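Long-range contacts in dimethyl-sulfide monooxygenase (Hyphomicrobium sulfonivorans, PDB 6AK1), which oxidises dimethyl sulfide to methanethiol and formaldehyde with NADH and molecular oxygen, using FMN, in the first step of dimethyl sulfide degradation: residues T13-Q18 and R75-V80; S28-Y33 and L396-T401; A105-E110 and V134-L139; F245-S250 and F278-V283; A303-M308 and E361-G366. All blocks are in the same frame, centred on the assembly; numbering follows the deposited sequence.

The five contacts are distributed over one TIM barrel whose parallel strands close into a ring. Contacts 3 and 4 each join neighbouring strands of that ring, at 100-106 with 130-135 and at 243-246 with 276-284, with centres about 22 Å apart. Contacts 1 and 2, centres about 10 Å apart, tie down the long loop after strand 6-12; contact 2 reaches it from the end of strand 393-397, which pairs with both 6-12 and 276-284. Contact 5 lies about 12 Å, centre to centre, from contact 1. Along the chain contacts 1 and 2 interlock, while 3, 4 and 5 follow in series between the segments of contact 2, so late elements fold back on early loops.

Contact 1: T13-Q18 and R75-V80; sequences TCVSHQ and RDADQV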
# COMPACT_ATOMS: atom_id res chain seq x y z
N THR A 13 -3.51 -1.67 10.60
CA THR A 13 -3.98 -2.50 11.71
C THR A 13 -3.67 -1.82 13.05
O THR A 13 -2.98 -2.35 13.92
CB THR A 13 -3.38 -3.90 11.65
OG1 THR A 13 -3.27 -4.34 10.29
CG2 THR A 13 -4.26 -4.88 12.42
N CYS A 14 -4.21 -0.60 13.19
CA CYS A 14 -3.97 0.25 14.35
C CYS A 14 -5.15 1.20 14.50
O CYS A 14 -6.09 1.17 13.71
CB CYS A 14 -2.67 1.03 14.20
SG CYS A 14 -2.75 2.30 12.92
N VAL A 15 -5.08 2.09 15.50
CA VAL A 15 -6.21 2.96 15.81
C VAL A 15 -6.13 4.28 15.04
O VAL A 15 -6.97 4.55 14.17
CB VAL A 15 -6.30 3.22 17.33
CG1 VAL A 15 -7.46 4.16 17.64
CG2 VAL A 15 -6.45 1.89 18.11
N SER A 16 -5.14 5.11 15.35
CA SER A 16 -4.95 6.39 14.65
C SER A 16 -3.94 6.20 13.52
O SER A 16 -2.76 5.93 13.77
CB SER A 16 -4.50 7.47 15.62
OG SER A 16 -5.49 7.75 16.60
N HIS A 17 -4.40 6.37 12.28
CA HIS A 17 -3.59 6.10 11.11
C HIS A 17 -3.12 7.40 10.47
O HIS A 17 -1.95 7.77 10.57
CB HIS A 17 -4.39 5.26 10.10
CG HIS A 17 -3.62 4.85 8.89
ND1 HIS A 17 -4.23 4.44 7.72
CD2 HIS A 17 -2.28 4.77 8.66
CE1 HIS A 17 -3.30 4.13 6.82
NE2 HIS A 17 -2.11 4.33 7.37
N GLN A 18 -4.03 8.07 9.78
CA GLN A 18 -3.77 9.37 9.17
C GLN A 18 -4.41 10.53 9.92
O GLN A 18 -4.17 11.69 9.56
CB GLN A 18 -4.24 9.37 7.71
CG GLN A 18 -3.58 8.31 6.84
CD GLN A 18 -2.08 8.56 6.62
OE1 GLN A 18 -1.24 7.72 6.94
NE2 GLN A 18 -1.75 9.71 6.05
N ARG A 75 -0.62 7.83 23.85
CA ARG A 75 -1.81 8.43 24.44
C ARG A 75 -2.93 8.59 23.42
O ARG A 75 -4.11 8.44 23.76
CB ARG A 75 -1.47 9.78 25.09
CG ARG A 75 -0.66 9.64 26.37
CD ARG A 75 -0.25 11.02 26.96
NE ARG A 75 -1.40 11.84 27.35
CZ ARG A 75 -2.04 11.70 28.50
NH1 ARG A 75 -1.66 10.78 29.37
NH2 ARG A 75 -3.08 12.49 28.79
N ASP A 76 -2.59 8.89 22.17
CA ASP A 76 -3.57 9.01 21.11
C ASP A 76 -3.56 7.80 20.16
O ASP A 76 -4.21 7.84 19.11
CB ASP A 76 -3.34 10.31 20.34
CG ASP A 76 -4.43 10.62 19.34
OD1 ASP A 76 -5.62 10.52 19.71
OD2 ASP A 76 -4.11 10.93 18.18
N ALA A 77 -2.84 6.73 20.51
CA ALA A 77 -2.81 5.50 19.73
C ALA A 77 -2.41 5.75 18.28
O ALA A 77 -2.97 5.17 17.34
CB ALA A 77 -4.16 4.76 19.78
N ASP A 78 -1.40 6.61 18.09
CA ASP A 78 -0.90 7.00 16.77
C ASP A 78 0.03 5.92 16.23
O ASP A 78 1.25 5.94 16.45
CB ASP A 78 -0.22 8.36 16.84
CG ASP A 78 -1.13 9.42 17.43
OD1 ASP A 78 -2.14 9.76 16.78
OD2 ASP A 78 -0.86 9.87 18.57
N GLN A 79 -0.57 4.96 15.51
CA GLN A 79 0.09 3.81 14.89
C GLN A 79 0.79 2.93 15.93
O GLN A 79 1.66 2.12 15.58
CB GLN A 79 1.04 4.26 13.78
CG GLN A 79 0.29 5.01 12.65
CD GLN A 79 1.13 5.24 11.39
OE1 GLN A 79 2.16 4.61 11.20
NE2 GLN A 79 0.68 6.17 10.54
N VAL A 80 0.40 3.06 17.20
CA VAL A 80 0.75 2.11 18.23
C VAL A 80 -0.46 2.03 19.18
O VAL A 80 -1.00 3.06 19.58
CB VAL A 80 2.06 2.49 18.98
CG1 VAL A 80 1.94 3.86 19.67
CG2 VAL A 80 2.45 1.40 19.99
O HOH W 1 -3.09 2.16 17.44
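Ser-16 meets 75-80 through both its backbone and its hydroxyl. Its N donates to Ala-77 O at 2.9 Å, and its O accepts from Gln-79 N at 3.0 Å, a pair that makes a single bridge of Ser-16 with Asp-78. The side chain adds a third bond: Ser-16 OG donates to Asp-76 O at 2.8 Å, arriving nearly along the C=O axis (174°). Its chi1 of -64° sets OG anti to the carbonyl carbon, beside the backbone N, from where it reaches Asp-76 O. Next to it Val-15 CB packs on Ala-77 CB at 3.6 Å, and a water joins Val-15 N to Ala-77 O, so this carbonyl is gripped twice.

The acceptors Asp-76 O and Ala-77 O come from the turn just after helix 71-75, which a Schellman motif closes with Ala-77, at positive phi, as C-prime residue. The loop after strand 6-12 is thereby fastened to a helix terminus, with Cys-14 about 7 Å, side chain to side chain, from Asp-58, a probable FMN ligand.

Gln-79 reaches across to His-17. Its CG passes Cys-14 SG at 4.1 Å, and the extended chain beyond brings NE2 to His-17 O at 3.1 Å, a fairly straight bond (164°) with His-17 O in the plane of the Gln-79 amide, though NE2 is tilted out of the His-17 carbonyl plane. The same NE2 lies at the edge of the His-17 ring. A leucine in its place would probably leave His-17 O without this donor and Tyr-63 OH without its mate, Gln-79 OE1. Further out, Leu-311 and Trp-315 of helix 305-316 touch Gln-79.

Contact 2: S28-Y33 and L396-T401; sequences SQAARY and LAYAVT
Thr-401 O takes one hydrogen bond and one CA-H...O contact from 28-33. Gln-29 N approaches it at 2.6 Å in a nearly linear bond (170°), and Ser-28 CA makes the CA-H...O contact at 3.4 Å. Beside this grip, Ser-28 OG accepts from Ala-30 N at 3.2 Å, forming an ST turn that leads into the short 3-10 segment 30-31. Ser-28 OG also lies 2.6 Å from a water that donates to Ala-399 O, giving a second, indirect tie between the segments.

The apolar part turns on Thr-401. With chi1 at 178° its OG1 is anti to the backbone N and is hydrogen-bonded with Tyr-38 OH, while methyl CG2 packs against Ala-30, 3.8 Å from Ala-30 CB. Thr-401 CB stands over one face of the Tyr-398 ring, offset toward the rim, at a height of 3.7 Å. Ala-30 CB also approaches Tyr-398 obliquely, its distance to CE1 being 4.4 Å. Ser-28 CB and Val-400 CB add a looser apolar approach at 4.1 Å.

The contact fastens the loop between strand 6-12 and helix 36-48 to the chain leaving the last barrel strand, 393-397. Tyr-398 OH bonds to Val-15 O of the same early loop, Thr-401 touches Met-42 of helix 36-48, and Ala-397 and Ala-399 lie against strand 276-284.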
# COMPACT_ATOMS: atom_id res chain seq x y z
N SER A 28 -16.73 6.25 15.55
CA SER A 28 -15.53 5.56 15.11
C SER A 28 -15.39 4.20 15.78
O SER A 28 -15.50 4.08 17.01
CB SER A 28 -14.27 6.39 15.39
OG SER A 28 -13.15 5.81 14.73
N GLN A 29 -15.13 3.19 14.96
CA GLN A 29 -14.71 1.88 15.43
C GLN A 29 -13.21 1.64 15.20
O GLN A 29 -12.77 0.49 15.15
CB GLN A 29 -15.55 0.79 14.77
CG GLN A 29 -17.05 0.97 15.01
CD GLN A 29 -17.87 -0.11 14.35
OE1 GLN A 29 -17.47 -1.26 14.33
NE2 GLN A 29 -19.02 0.27 13.81
N ALA A 30 -12.43 2.72 15.08
CA ALA A 30 -10.98 2.57 14.92
C ALA A 30 -10.38 1.74 16.04
O ALA A 30 -9.45 0.96 15.82
CB ALA A 30 -10.31 3.94 14.88
N ALA A 31 -10.90 1.90 17.27
CA ALA A 31 -10.39 1.15 18.40
C ALA A 31 -10.62 -0.35 18.29
O ALA A 31 -10.12 -1.09 19.14
CB ALA A 31 -11.01 1.68 19.70
N ARG A 32 -11.34 -0.83 17.27
CA ARG A 32 -11.57 -2.26 17.06
C ARG A 32 -10.58 -2.88 16.07
O ARG A 32 -10.83 -3.97 15.56
CB ARG A 32 -12.99 -2.52 16.56
CG ARG A 32 -14.10 -1.99 17.48
CD ARG A 32 -15.47 -2.44 16.98
NE ARG A 32 -15.68 -3.88 17.18
CZ ARG A 32 -16.61 -4.58 16.55
NH1 ARG A 32 -17.40 -3.99 15.64
NH2 ARG A 32 -16.75 -5.88 16.80
N TYR A 33 -9.47 -2.20 15.79
CA TYR A 33 -8.43 -2.76 14.93
C TYR A 33 -8.06 -4.19 15.34
O TYR A 33 -7.59 -4.98 14.51
CB TYR A 33 -7.19 -1.85 14.98
CG TYR A 33 -6.39 -2.15 16.23
CD1 TYR A 33 -6.77 -1.61 17.46
CD2 TYR A 33 -5.33 -3.03 16.19
CE1 TYR A 33 -6.07 -1.94 18.63
CE2 TYR A 33 -4.63 -3.34 17.33
CZ TYR A 33 -4.99 -2.80 18.55
OH TYR A 33 -4.27 -3.17 19.66
N LEU A 396 -8.22 6.13 -0.19
CA LEU A 396 -9.12 6.91 0.65
C LEU A 396 -8.84 6.63 2.12
O LEU A 396 -9.17 5.55 2.63
CB LEU A 396 -10.57 6.57 0.28
CG LEU A 396 -10.83 6.89 -1.20
CD1 LEU A 396 -12.11 6.30 -1.70
CD2 LEU A 396 -10.84 8.41 -1.39
N ALA A 397 -8.21 7.58 2.78
CA ALA A 397 -7.94 7.49 4.21
C ALA A 397 -9.18 7.88 5.01
O ALA A 397 -10.09 8.55 4.51
CB ALA A 397 -6.76 8.39 4.59
N TYR A 398 -9.21 7.48 6.27
CA TYR A 398 -10.37 7.75 7.09
C TYR A 398 -10.07 8.79 8.16
O TYR A 398 -8.94 8.91 8.65
CB TYR A 398 -10.91 6.45 7.73
CG TYR A 398 -10.00 5.72 8.72
CD1 TYR A 398 -9.94 6.12 10.05
CD2 TYR A 398 -9.28 4.59 8.34
CE1 TYR A 398 -9.14 5.46 10.96
CE2 TYR A 398 -8.47 3.90 9.26
CZ TYR A 398 -8.42 4.34 10.56
OH TYR A 398 -7.62 3.67 11.47
N ALA A 399 -11.10 9.58 8.48
CA ALA A 399 -11.12 10.32 9.73
C ALA A 399 -11.82 9.52 10.81
O ALA A 399 -11.32 9.39 11.94
CB ALA A 399 -11.81 11.67 9.55
N VAL A 400 -12.99 8.97 10.48
CA VAL A 400 -13.67 7.99 11.31
C VAL A 400 -13.92 6.77 10.44
O VAL A 400 -14.12 6.87 9.23
CB VAL A 400 -14.99 8.52 11.92
CG1 VAL A 400 -14.74 9.76 12.74
CG2 VAL A 400 -16.00 8.79 10.83
N THR A 401 -13.89 5.60 11.06
CA THR A 401 -14.07 4.35 10.34
C THR A 401 -15.11 3.56 11.11
O THR A 401 -15.10 3.57 12.34
CB THR A 401 -12.72 3.58 10.20
OG1 THR A 401 -12.94 2.34 9.52
CG2 THR A 401 -12.10 3.34 11.54
O HOH W 2 -11.27 7.22 13.66

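Contact 3: A105-E110 and V134-L139; sequences AAITFE and VVSSYL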
# COMPACT_ATOMS: atom_id res chain seq x y z
N ALA A 105 4.58 -5.24 3.58
CA ALA A 105 5.62 -6.04 4.23
C ALA A 105 6.98 -5.47 3.85
O ALA A 105 7.27 -5.29 2.67
CB ALA A 105 5.51 -7.52 3.85
N ALA A 106 7.80 -5.20 4.85
CA ALA A 106 9.11 -4.61 4.60
C ALA A 106 10.12 -5.68 4.17
O ALA A 106 10.03 -6.85 4.57
CB ALA A 106 9.61 -3.87 5.84
N ILE A 107 11.08 -5.24 3.35
CA ILE A 107 12.18 -6.10 2.92
C ILE A 107 13.41 -5.93 3.81
O ILE A 107 14.42 -6.61 3.59
CB ILE A 107 12.53 -5.80 1.45
CG1 ILE A 107 13.18 -4.41 1.32
CG2 ILE A 107 11.26 -5.83 0.60
CD1 ILE A 107 13.47 -4.00 -0.12
N THR A 108 13.33 -5.07 4.82
CA THR A 108 14.48 -4.73 5.65
C THR A 108 14.83 -5.86 6.62
O THR A 108 16.01 -6.07 6.93
CB THR A 108 14.19 -3.44 6.43
OG1 THR A 108 13.85 -2.39 5.52
CG2 THR A 108 15.37 -3.02 7.27
N PHE A 109 13.84 -6.55 7.15
CA PHE A 109 14.10 -7.51 8.22
C PHE A 109 13.82 -8.95 7.84
O PHE A 109 14.45 -9.85 8.40
CB PHE A 109 13.28 -7.14 9.47
CG PHE A 109 13.44 -5.70 9.89
CD1 PHE A 109 14.66 -5.24 10.39
CD2 PHE A 109 12.38 -4.81 9.77
CE1 PHE A 109 14.82 -3.91 10.78
CE2 PHE A 109 12.52 -3.48 10.15
CZ PHE A 109 13.74 -3.03 10.66
N GLU A 110 12.91 -9.20 6.91
CA GLU A 110 12.49 -10.55 6.59
C GLU A 110 13.25 -11.07 5.38
O GLU A 110 13.33 -10.40 4.34
CB GLU A 110 10.98 -10.60 6.32
CG GLU A 110 10.45 -12.01 6.40
CD GLU A 110 8.94 -12.07 6.36
OE1 GLU A 110 8.41 -13.17 6.10
OE2 GLU A 110 8.29 -11.01 6.57
N VAL A 134 5.46 -3.04 -1.18
CA VAL A 134 6.89 -3.18 -0.91
C VAL A 134 7.42 -1.93 -0.20
O VAL A 134 7.48 -0.86 -0.80
CB VAL A 134 7.65 -3.42 -2.22
CG1 VAL A 134 9.12 -3.71 -1.96
CG2 VAL A 134 6.98 -4.53 -3.00
N VAL A 135 7.85 -2.07 1.05
CA VAL A 135 8.38 -0.94 1.78
C VAL A 135 9.78 -1.27 2.30
O VAL A 135 10.18 -2.44 2.39
CB VAL A 135 7.45 -0.48 2.93
CG1 VAL A 135 6.03 -0.29 2.44
CG2 VAL A 135 7.48 -1.46 4.09
N SER A 136 10.53 -0.21 2.60
CA SER A 136 11.81 -0.28 3.30
C SER A 136 11.65 0.46 4.63
O SER A 136 11.64 1.69 4.66
CB SER A 136 12.94 0.34 2.47
OG SER A 136 12.88 -0.08 1.10
N SER A 137 11.53 -0.31 5.72
CA SER A 137 11.27 0.26 7.04
C SER A 137 12.27 1.35 7.39
O SER A 137 13.46 1.24 7.10
CB SER A 137 11.32 -0.85 8.11
OG SER A 137 11.49 -0.29 9.41
N TYR A 138 11.78 2.40 8.05
CA TYR A 138 12.65 3.51 8.39
C TYR A 138 12.56 3.97 9.83
O TYR A 138 13.50 4.65 10.28
CB TYR A 138 12.37 4.72 7.48
CG TYR A 138 11.04 5.40 7.71
CD1 TYR A 138 9.86 4.85 7.22
CD2 TYR A 138 10.97 6.61 8.41
CE1 TYR A 138 8.64 5.47 7.43
CE2 TYR A 138 9.75 7.24 8.63
CZ TYR A 138 8.59 6.67 8.13
OH TYR A 138 7.38 7.29 8.34
N LEU A 139 11.51 3.64 10.58
CA LEU A 139 11.40 4.16 11.94
C LEU A 139 12.46 3.51 12.83
O LEU A 139 12.68 2.30 12.80
CB LEU A 139 9.99 3.95 12.49
CG LEU A 139 8.91 4.82 11.83
CD1 LEU A 139 7.54 4.44 12.36
CD2 LEU A 139 9.16 6.32 12.05
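Ala-106 and Val-135 form the close part of this contact. Their side chains share one face of the parallel sheet, and Ala-106 CB lies 3.7 Å from Val-135 CG2. Val-135 O serves two groups: it accepts a hydrogen bond from Ile-107 N at 3.1 Å (158°), and Ala-106 CA makes a CA-H...O contact with it at 3.3 Å. Ile-107 extends the packing beyond the end of its strand. Its CG2, anti to the carbonyl carbon, meets Val-134 CG1 at 4.0 Å. Helix 157-174 covers this side, with Ala-161 and Tyr-164 against Ile-107 and Met-165 against Val-134.

Strand 100-106, helix 112-126 and strand 130-135 make up a beta-alpha-beta unit of the TIM barrel, and the contact lies at the C-terminal ends of the two strands. In this fold these ends carry the active-site loops, consistent with Val-135 being about 4 Å, side chain to side chain, from Thr-104, a probable FMN ligand.

Past the strands the pairing becomes looser. Ser-137 N reaches Thr-108 OG1 at 3.1 Å, but the bond is weak, bent to 121°. Exposed Ser-136 touches with its CA near Thr-108 OG1 and its OG near Ile-107 CD1. Phe-109 turns its edge to Ser-137, CE2 approaching OG at 3.4 Å near the ring plane. Its own neighbour Thr-108 puts CG2 over one face of that ring, 3.6 Å above the plane and toward the rim, and Ala-142 and Ile-146 of helix 140-146 pack on Phe-109 as well.

Contact 4: F245-S250 and F278-V283; sequences FILTTS and FMLLTV
Phe-245 crosses to 278-283 with the edge of its ring. From CB, chi1 of 180° places CG anti to the backbone N, beside the carbonyl carbon, and the ring edge then faces the backbone of 278-280. CD1 comes first, 3.4 Å from Phe-278 O, which lies in the ring plane. CE1 follows, 3.7 Å from Leu-280 CB and close to Leu-280 N. At the tip, CZ is still 4.0 Å from Leu-280 CB. The ring also meets Phe-10 edge-to-face and touches Phe-55. An alanine here would probably open a gap beside Leu-280 and leave the rings of Phe-10 and Phe-55 without this neighbour.

Ile-246 N donates to Phe-278 O at 2.7 Å, and Leu-280 N donates to Ile-246 O at 3.1 Å, the regular parallel pattern in which one residue bonds to both neighbours of its partner, Met-279. Past Ile-246 direct backbone bonding to 278-283 gives way to a water, which accepts from Thr-248 N and donates to Leu-280 O.

Ile-246 and Met-279 share the opposite face from Phe-245, with Ile-246 CG1 3.9 Å from Met-279 CB. The Thr-248 and Met-279 side chains cross obliquely, Thr-248 CG2 lying 4.0 Å from Met-279 CB. Thr-248 OG1 bonds instead to Gln-253 OE1. Leu-247 and Leu-280 lie side by side, CD1 against CD2.

Strand 243-246, helix 251-267 and strand 276-284 form a beta-alpha-beta unit. Ile-257 of that helix and Trp-385 cover the Ile-246 and Met-279 face, whereas Phe-10 and Phe-55 place Phe-245 toward the interior, the TIM-barrel arrangement.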
# COMPACT_ATOMS: atom_id res chain seq x y z
N PHE A 245 1.73 4.45 -5.06
CA PHE A 245 0.99 5.20 -4.06
C PHE A 245 1.75 6.50 -3.80
O PHE A 245 2.88 6.48 -3.31
CB PHE A 245 0.83 4.35 -2.80
CG PHE A 245 0.08 5.00 -1.67
CD1 PHE A 245 -0.81 6.06 -1.90
CD2 PHE A 245 0.28 4.57 -0.37
CE1 PHE A 245 -1.50 6.65 -0.84
CE2 PHE A 245 -0.41 5.16 0.69
CZ PHE A 245 -1.31 6.21 0.45
N ILE A 246 1.15 7.64 -4.18
CA ILE A 246 1.84 8.92 -4.14
C ILE A 246 1.18 9.85 -3.14
O ILE A 246 0.00 9.72 -2.78
CB ILE A 246 1.92 9.60 -5.52
CG1 ILE A 246 0.52 9.94 -6.03
CG2 ILE A 246 2.69 8.74 -6.50
CD1 ILE A 246 0.54 10.90 -7.20
N LEU A 247 1.96 10.82 -2.69
CA LEU A 247 1.50 11.89 -1.81
C LEU A 247 1.62 13.20 -2.59
O LEU A 247 2.73 13.64 -2.89
CB LEU A 247 2.33 11.92 -0.53
CG LEU A 247 1.96 12.99 0.48
CD1 LEU A 247 0.49 12.86 0.84
CD2 LEU A 247 2.84 12.86 1.72
N THR A 248 0.48 13.79 -2.97
CA THR A 248 0.50 15.06 -3.68
C THR A 248 -0.52 16.02 -3.07
O THR A 248 -1.63 15.61 -2.70
CB THR A 248 0.23 14.88 -5.18
OG1 THR A 248 0.09 16.17 -5.80
CG2 THR A 248 -1.01 14.04 -5.43
N THR A 249 -0.14 17.30 -2.98
CA THR A 249 -0.92 18.28 -2.23
C THR A 249 -1.69 19.25 -3.12
O THR A 249 -2.45 20.06 -2.59
CB THR A 249 -0.02 19.06 -1.26
OG1 THR A 249 1.08 19.66 -1.97
CG2 THR A 249 0.54 18.14 -0.19
N SER A 250 -1.50 19.20 -4.43
CA SER A 250 -2.31 20.04 -5.30
C SER A 250 -2.41 19.38 -6.67
O SER A 250 -1.57 18.56 -7.05
CB SER A 250 -1.72 21.45 -5.43
OG SER A 250 -0.55 21.44 -6.23
N PHE A 278 -2.06 5.94 -7.48
CA PHE A 278 -3.07 6.20 -6.47
C PHE A 278 -2.54 7.27 -5.54
O PHE A 278 -1.39 7.19 -5.09
CB PHE A 278 -3.39 4.93 -5.67
CG PHE A 278 -3.70 3.74 -6.53
CD1 PHE A 278 -4.56 3.85 -7.61
CD2 PHE A 278 -3.11 2.50 -6.26
CE1 PHE A 278 -4.84 2.74 -8.41
CE2 PHE A 278 -3.39 1.39 -7.05
CZ PHE A 278 -4.26 1.51 -8.13
N MET A 279 -3.36 8.26 -5.24
CA MET A 279 -2.93 9.34 -4.36
C MET A 279 -3.68 9.25 -3.05
O MET A 279 -4.83 8.81 -2.99
CB MET A 279 -3.17 10.71 -5.01
CG MET A 279 -4.63 10.99 -5.36
SD MET A 279 -4.93 12.68 -5.93
CE MET A 279 -5.01 13.57 -4.37
N LEU A 280 -3.02 9.67 -1.98
CA LEU A 280 -3.65 9.76 -0.68
C LEU A 280 -4.67 10.90 -0.69
O LEU A 280 -4.40 11.99 -1.20
CB LEU A 280 -2.60 9.97 0.40
CG LEU A 280 -3.08 10.37 1.80
CD1 LEU A 280 -3.85 9.21 2.38
CD2 LEU A 280 -1.92 10.72 2.69
N LEU A 281 -5.86 10.63 -0.14
CA LEU A 281 -6.94 11.60 -0.08
C LEU A 281 -7.89 11.19 1.04
O LEU A 281 -8.17 10.00 1.22
CB LEU A 281 -7.71 11.70 -1.40
CG LEU A 281 -8.81 12.77 -1.48
CD1 LEU A 281 -8.24 14.21 -1.41
CD2 LEU A 281 -9.58 12.59 -2.76
N THR A 282 -8.36 12.19 1.79
CA THR A 282 -9.40 12.02 2.80
C THR A 282 -10.63 12.81 2.38
O THR A 282 -10.55 14.02 2.16
CB THR A 282 -8.91 12.50 4.17
OG1 THR A 282 -7.69 11.83 4.50
CG2 THR A 282 -9.98 12.24 5.24
N VAL A 283 -11.76 12.13 2.29
CA VAL A 283 -13.02 12.72 1.85
C VAL A 283 -13.97 12.75 3.03
O VAL A 283 -14.30 11.71 3.61
CB VAL A 283 -13.62 11.93 0.68
CG1 VAL A 283 -15.00 12.50 0.29
CG2 VAL A 283 -12.67 11.95 -0.51
O HOH W 3 -1.98 12.71 -2.13

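Contact 5: A303-M308 and E361-G366; sequences ANPEGM and ERCIGG
Cys-363 and Ala-303 make the tightest apolar contact, their CB atoms 3.5 Å apart, closer than usual for two carbons. Met-308 CB joins this group, 3.9 Å from Cys-363 SG.

Sulfur and methyl contacts with backbone atoms form a second group. Cys-363 SG, beside its backbone N at chi1 -76°, lies 3.5 Å from Pro-305 CA, with Asn-304 O also near. The Met-308 chain bends at chi2 and chi3, bringing CE against the C-terminal end of helix 355-362, 3.5 Å from Arg-362 O. Met-308 SD rests 4.1 Å from Gly-366 CA.

The two segments meet without a polar bond between them; those nearby are within one segment or to other parts of the chain. Asn-304 is the N-cap of its helix, OD1 accepting from Gly-307 N at 3.0 Å with the donor well above the carbonyl plane (59°). In the other segment Arg-362 NH2 bonds weakly to Gly-366 O, and a side chain on Gly-365 would clash with that same NH2.

Gly-366 O also accepts from Tyr-312 OH of helix 305-316, and Ile-364 packs on Tyr-299 and Leu-300 of helix 289-300, placing the contact where three helices meet, away from the FMN site, with Ala-20 of the early loop against Met-308.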
# COMPACT_ATOMS: atom_id res chain seq x y z
N ALA A 303 -10.12 16.51 17.85
CA ALA A 303 -8.73 16.44 17.43
C ALA A 303 -7.80 16.36 18.63
O ALA A 303 -8.06 16.96 19.68
CB ALA A 303 -8.38 17.65 16.57
N ASN A 304 -6.71 15.60 18.48
CA ASN A 304 -5.62 15.59 19.46
C ASN A 304 -4.38 16.14 18.76
O ASN A 304 -3.66 15.39 18.08
CB ASN A 304 -5.36 14.19 20.02
CG ASN A 304 -4.39 14.20 21.21
OD1 ASN A 304 -3.43 14.97 21.23
ND2 ASN A 304 -4.65 13.35 22.20
N PRO A 305 -4.10 17.44 18.90
CA PRO A 305 -2.93 18.02 18.20
C PRO A 305 -1.61 17.38 18.59
O PRO A 305 -0.73 17.23 17.75
CB PRO A 305 -2.99 19.51 18.60
CG PRO A 305 -4.45 19.76 19.00
CD PRO A 305 -4.90 18.46 19.62
N GLU A 306 -1.46 16.99 19.86
CA GLU A 306 -0.23 16.31 20.25
C GLU A 306 -0.10 14.92 19.63
O GLU A 306 1.02 14.43 19.47
CB GLU A 306 -0.12 16.26 21.77
CG GLU A 306 0.20 17.63 22.36
CD GLU A 306 1.09 17.57 23.59
OE1 GLU A 306 0.56 17.54 24.71
OE2 GLU A 306 2.33 17.54 23.43
N GLY A 307 -1.22 14.29 19.25
CA GLY A 307 -1.14 13.07 18.48
C GLY A 307 -0.65 13.29 17.05
O GLY A 307 0.11 12.48 16.51
N MET A 308 -1.08 14.39 16.42
CA MET A 308 -0.60 14.67 15.07
C MET A 308 0.86 15.14 15.08
O MET A 308 1.58 14.94 14.10
CB MET A 308 -1.49 15.71 14.40
CG MET A 308 -1.19 15.94 12.92
SD MET A 308 -1.09 14.42 11.91
CE MET A 308 -2.75 13.75 12.11
N GLU A 361 -6.13 21.85 12.43
CA GLU A 361 -6.80 21.45 11.19
C GLU A 361 -6.19 20.20 10.59
O GLU A 361 -6.90 19.36 10.02
CB GLU A 361 -6.75 22.58 10.15
CG GLU A 361 -7.50 23.84 10.53
CD GLU A 361 -8.86 23.96 9.86
OE1 GLU A 361 -9.86 24.06 10.60
OE2 GLU A 361 -8.92 23.96 8.60
N ARG A 362 -4.86 20.05 10.69
CA ARG A 362 -4.19 18.90 10.11
C ARG A 362 -4.40 17.61 10.91
O ARG A 362 -4.01 16.54 10.43
CB ARG A 362 -2.69 19.19 9.94
CG ARG A 362 -2.36 20.42 9.05
CD ARG A 362 -3.18 20.44 7.75
NE ARG A 362 -3.06 19.18 7.03
CZ ARG A 362 -3.95 18.73 6.14
NH1 ARG A 362 -5.01 19.46 5.86
NH2 ARG A 362 -3.76 17.55 5.56
N CYS A 363 -5.03 17.68 12.08
CA CYS A 363 -5.40 16.46 12.79
C CYS A 363 -6.30 15.55 11.96
O CYS A 363 -6.49 14.39 12.34
CB CYS A 363 -6.09 16.78 14.11
SG CYS A 363 -4.95 17.32 15.39
N ILE A 364 -6.87 16.05 10.86
CA ILE A 364 -7.51 15.22 9.83
C ILE A 364 -6.70 15.35 8.55
O ILE A 364 -6.48 16.47 8.06
CB ILE A 364 -8.96 15.65 9.57
CG1 ILE A 364 -9.84 15.37 10.79
CG2 ILE A 364 -9.49 14.94 8.32
CD1 ILE A 364 -11.25 15.87 10.62
N GLY A 365 -6.28 14.22 8.00
CA GLY A 365 -5.65 14.19 6.69
C GLY A 365 -4.16 13.92 6.72
O GLY A 365 -3.60 13.52 5.70
N GLY A 366 -3.51 14.12 7.86
CA GLY A 366 -2.09 13.89 7.98
C GLY A 366 -1.28 14.87 7.17
O GLY A 366 -1.28 16.08 7.44